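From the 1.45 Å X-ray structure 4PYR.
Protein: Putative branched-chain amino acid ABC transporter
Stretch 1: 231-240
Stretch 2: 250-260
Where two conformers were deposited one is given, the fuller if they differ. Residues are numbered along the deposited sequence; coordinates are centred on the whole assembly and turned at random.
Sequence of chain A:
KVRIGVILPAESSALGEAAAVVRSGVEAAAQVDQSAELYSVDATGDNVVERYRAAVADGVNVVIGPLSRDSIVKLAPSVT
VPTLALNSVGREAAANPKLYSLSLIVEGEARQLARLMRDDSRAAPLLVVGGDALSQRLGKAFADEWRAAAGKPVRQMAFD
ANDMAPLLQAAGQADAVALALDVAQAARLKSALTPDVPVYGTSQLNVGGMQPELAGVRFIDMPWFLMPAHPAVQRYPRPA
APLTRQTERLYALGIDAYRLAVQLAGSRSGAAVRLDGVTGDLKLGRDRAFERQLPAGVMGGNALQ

Stretch 1, residues 231-240: PAVQRYPRPA
Stretch 2 250-260: LYALGIDAYRL

A proline-rich segment, a weakly bonded helix followed by a short extended run, lies along one side of a regular helix, held by a single direct hydrogen bond, two CH-pi contacts and a water-bridged pair of arginines, with 372 Å² buried in total. Stretch 2 is helical throughout, part of a longer helix that runs on at both ends, with i to i-4 backbone bonds such as I255 N to Y251 O at 3.1 Å. Stretch 1 begins as a weakly bonded helix at about 231-235, where R235 N reaches A232 O at 3.3 Å, and then opens: Y236 to P239 have phi between -103° and -63° and psi between 144° and 160°.

The two stretches run in roughly opposite senses. P239 lies nearest Y251 (CA to CA 7.3 Å), Y236 nearest I255 (8.1 Å) and A232 nearest D256 (9.7 Å). Y251, I255 and R259 are spaced four apart, so one stripe of the helix carries all the direct contacts, and their CA-to-CB bonds point toward stretch 1.

At one end, Y251 (chi1 177°, t; chi2 84°) points its CA-to-CB bond toward the proline segment, and its ring meets P237 at the edge and P239 over a face. Its OH donates to the carbonyl of P237, OH to O 2.7 Å, with that oxygen near the ring plane. The acceptor is a backbone atom, and the tyrosine can reach it while its ring serves a second purpose: P239 packs over one face, CD to CE2 of Y251 3.8 Å, and its CG sits 4.0 Å from the ring centroid, 16° off the normal. Proline suits this place because its closed ring, C-gamma endo here, offers rigid CH groups to the aromatic face. R238, between the two prolines, points its CA-to-CB bond away.

The middle contact reverses the roles. The CA-to-CB bond of Y236 (chi1 -57°, m; chi2 -73°) points toward the helix, and I255 (chi1 -71°, m; chi2 171°, t) places CG2 over one face of the ring, 3.8 Å from the centroid and 16° off the normal; CG2 to CE2 of Y236 is 3.7 Å. Both residues are buried, and a beta-branched side chain supplies the methyl.

At the far end, R259 (m, t, p; chi4 -149°) reaches across. Its CD approaches OH of Y236 at 3.2 Å, and CB of A232 lies over one face of its guanidinium, 3.6 Å from NH1; A232 is itself buried and its CA-to-CB bond points toward the helix, so a single methyl can sit against the flat guanidinium. NH1 also forms a salt bridge with D256 OD1 at 3.1 Å, bracing the arginine from within its own helix. R235 (p, t, t; chi4 -94°) has its CA-to-CB bond sideways, but its end comes nearer: NH2 donates to OH of Y236 at 2.9 Å, and NE does so weakly at 3.0 Å. Two like charges then meet, R235 NH2 to R259 NH2 at 3.5 Å. One water accepts from both, its O 2.7 Å from R235 NH2 and 2.9 Å from R259 NH2, giving the pair a shared acceptor.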

# COMPACT_ATOMS: atom_id res chain seq x y z
N PRO A 231 -18.12 -2.41 -5.78
CA PRO A 231 -18.43 -2.30 -7.21
C PRO A 231 -17.19 -2.35 -8.12
O PRO A 231 -17.21 -2.91 -9.20
CB PRO A 231 -19.16 -0.93 -7.30
CG PRO A 231 -18.76 -0.21 -6.06
CD PRO A 231 -18.61 -1.26 -5.01
N ALA A 232 -16.08 -1.75 -7.69
CA ALA A 232 -14.87 -1.82 -8.49
C ALA A 232 -14.18 -3.17 -8.39
O ALA A 232 -13.68 -3.70 -9.37
CB ALA A 232 -13.91 -0.69 -8.11
N VAL A 233 -14.14 -3.73 -7.18
CA VAL A 233 -13.50 -5.00 -7.00
C VAL A 233 -14.15 -6.02 -7.95
O VAL A 233 -13.45 -6.72 -8.65
CB VAL A 233 -13.58 -5.48 -5.55
CG1 VAL A 233 -13.10 -6.93 -5.46
CG2 VAL A 233 -12.78 -4.59 -4.64
N GLN A 234 -15.47 -6.02 -8.03
CA GLN A 234 -16.21 -7.02 -8.84
C GLN A 234 -15.97 -6.96 -10.32
O GLN A 234 -16.03 -7.97 -11.01
CB GLN A 234 -17.72 -6.82 -8.67
CG GLN A 234 -18.22 -7.08 -7.31
CD GLN A 234 -19.72 -7.03 -7.27
OE1 GLN A 234 -20.38 -6.31 -8.02
NE2 GLN A 234 -20.26 -7.83 -6.43
N ARG A 235 -15.75 -5.78 -10.87
CA ARG A 235 -15.70 -5.71 -12.32
C ARG A 235 -14.37 -6.14 -12.94
O ARG A 235 -14.30 -6.34 -14.14
CB ARG A 235 -16.15 -4.32 -12.85
CG ARG A 235 -15.24 -3.18 -12.56
CD ARG A 235 -15.66 -2.00 -13.44
NE ARG A 235 -14.80 -0.88 -13.20
CZ ARG A 235 -15.08 0.09 -12.34
NH1 ARG A 235 -16.22 0.04 -11.65
NH2 ARG A 235 -14.21 1.10 -12.16
N TYR A 236 -13.31 -6.28 -12.15
CA TYR A 236 -12.04 -6.69 -12.74
C TYR A 236 -11.74 -8.17 -12.47
O TYR A 236 -12.05 -8.67 -11.40
CB TYR A 236 -10.89 -5.84 -12.18
CG TYR A 236 -11.10 -4.38 -12.41
CD1 TYR A 236 -10.95 -3.83 -13.68
CD2 TYR A 236 -11.47 -3.55 -11.39
CE1 TYR A 236 -11.24 -2.51 -13.93
CE2 TYR A 236 -11.72 -2.20 -11.62
CZ TYR A 236 -11.61 -1.69 -12.90
OH TYR A 236 -11.89 -0.36 -13.15
N PRO A 237 -11.12 -8.84 -13.45
CA PRO A 237 -10.85 -10.27 -13.23
C PRO A 237 -9.77 -10.47 -12.17
O PRO A 237 -8.90 -9.61 -11.99
CB PRO A 237 -10.36 -10.74 -14.61
CG PRO A 237 -9.65 -9.53 -15.13
CD PRO A 237 -10.59 -8.36 -14.74
N ARG A 238 -9.88 -11.58 -11.45
CA ARG A 238 -8.83 -11.96 -10.50
C ARG A 238 -7.61 -12.35 -11.34
O ARG A 238 -7.75 -12.67 -12.54
CB ARG A 238 -9.28 -13.11 -9.61
CG ARG A 238 -10.64 -12.95 -8.96
CD ARG A 238 -10.78 -11.73 -8.09
NE ARG A 238 -9.90 -11.75 -6.92
CZ ARG A 238 -9.94 -10.87 -5.93
NH1 ARG A 238 -9.08 -11.00 -4.92
NH2 ARG A 238 -10.79 -9.83 -5.95
N PRO A 239 -6.40 -12.33 -10.75
CA PRO A 239 -5.26 -12.78 -11.55
C PRO A 239 -5.41 -14.24 -11.96
O PRO A 239 -6.02 -15.07 -11.26
CB PRO A 239 -4.03 -12.59 -10.63
CG PRO A 239 -4.53 -12.08 -9.34
CD PRO A 239 -6.03 -11.94 -9.38
N ALA A 240 -4.86 -14.53 -13.14
CA ALA A 240 -4.81 -15.86 -13.69
C ALA A 240 -4.06 -16.78 -12.73
O ALA A 240 -4.53 -17.82 -12.40
CB ALA A 240 -4.13 -15.85 -15.05
N LEU A 250 0.20 -6.22 -5.79
CA LEU A 250 0.80 -5.49 -6.92
C LEU A 250 -0.08 -5.51 -8.14
O LEU A 250 -0.13 -4.57 -8.91
CB LEU A 250 2.19 -6.00 -7.29
CG LEU A 250 3.24 -5.92 -6.19
CD1 LEU A 250 4.47 -6.73 -6.57
CD2 LEU A 250 3.60 -4.45 -5.93
N TYR A 251 -0.82 -6.60 -8.35
CA TYR A 251 -1.81 -6.67 -9.42
C TYR A 251 -2.91 -5.63 -9.21
O TYR A 251 -3.27 -4.86 -10.14
CB TYR A 251 -2.41 -8.09 -9.44
CG TYR A 251 -3.51 -8.34 -10.44
CD1 TYR A 251 -3.21 -8.67 -11.78
CD2 TYR A 251 -4.85 -8.29 -10.07
CE1 TYR A 251 -4.23 -8.95 -12.70
CE2 TYR A 251 -5.88 -8.54 -10.98
CZ TYR A 251 -5.58 -8.89 -12.28
OH TYR A 251 -6.58 -9.16 -13.20
N ALA A 252 -3.39 -5.54 -7.97
CA ALA A 252 -4.43 -4.59 -7.61
C ALA A 252 -3.87 -3.19 -7.75
O ALA A 252 -4.59 -2.28 -8.15
CB ALA A 252 -4.96 -4.85 -6.21
N LEU A 253 -2.60 -3.01 -7.41
CA LEU A 253 -1.95 -1.69 -7.56
C LEU A 253 -2.00 -1.29 -9.02
O LEU A 253 -2.25 -0.11 -9.34
CB LEU A 253 -0.50 -1.78 -7.04
CG LEU A 253 0.29 -0.47 -7.12
CD1 LEU A 253 -0.29 0.55 -6.19
CD2 LEU A 253 1.75 -0.76 -6.80
N GLY A 254 -1.74 -2.23 -9.91
CA GLY A 254 -1.84 -1.99 -11.36
C GLY A 254 -3.21 -1.55 -11.83
O GLY A 254 -3.36 -0.60 -12.64
N ILE A 255 -4.25 -2.21 -11.30
CA ILE A 255 -5.61 -1.83 -11.63
C ILE A 255 -5.81 -0.38 -11.24
O ILE A 255 -6.30 0.41 -12.05
CB ILE A 255 -6.64 -2.71 -10.92
CG1 ILE A 255 -6.58 -4.12 -11.55
CG2 ILE A 255 -8.03 -2.10 -10.96
CD1 ILE A 255 -7.37 -5.14 -10.80
N ASP A 256 -5.56 -0.04 -10.00
CA ASP A 256 -5.80 1.38 -9.58
C ASP A 256 -4.89 2.39 -10.27
O ASP A 256 -5.31 3.54 -10.46
CB ASP A 256 -5.70 1.52 -8.08
CG ASP A 256 -6.95 1.07 -7.34
OD1 ASP A 256 -7.98 0.72 -7.97
OD2 ASP A 256 -6.91 1.08 -6.11
N ALA A 257 -3.69 1.98 -10.68
CA ALA A 257 -2.77 2.91 -11.40
C ALA A 257 -3.41 3.27 -12.75
O ALA A 257 -3.40 4.44 -13.16
CB ALA A 257 -1.38 2.28 -11.60
N TYR A 258 -3.94 2.26 -13.46
CA TYR A 258 -4.66 2.47 -14.67
C TYR A 258 -5.82 3.46 -14.41
O TYR A 258 -5.97 4.45 -15.13
CB TYR A 258 -5.24 1.19 -15.21
CG TYR A 258 -6.12 1.48 -16.41
CD1 TYR A 258 -5.59 1.50 -17.66
CD2 TYR A 258 -7.50 1.71 -16.28
CE1 TYR A 258 -6.40 1.74 -18.78
CE2 TYR A 258 -8.30 1.97 -17.38
CZ TYR A 258 -7.74 1.99 -18.62
OH TYR A 258 -8.51 2.29 -19.73
N ARG A 259 -6.62 3.20 -13.36
CA ARG A 259 -7.80 4.01 -13.11
C ARG A 259 -7.47 5.44 -12.79
O ARG A 259 -8.14 6.35 -13.28
CB ARG A 259 -8.67 3.41 -12.03
CG ARG A 259 -9.16 1.98 -12.40
CD ARG A 259 -9.85 1.23 -11.25
NE ARG A 259 -11.06 1.90 -10.79
CZ ARG A 259 -11.55 1.89 -9.57
NH1 ARG A 259 -10.94 1.24 -8.58
NH2 ARG A 259 -12.68 2.51 -9.31
N LEU A 260 -6.45 5.62 -11.95
CA LEU A 260 -5.98 6.98 -11.60
C LEU A 260 -5.39 7.70 -12.79
O LEU A 260 -5.65 8.90 -12.98
CB LEU A 260 -4.96 6.95 -10.49
CG LEU A 260 -5.45 6.81 -9.09
CD1 LEU A 260 -4.22 6.74 -8.19
CD2 LEU A 260 -6.31 7.98 -8.70
O HOH W 1 -14.80 3.45 -10.97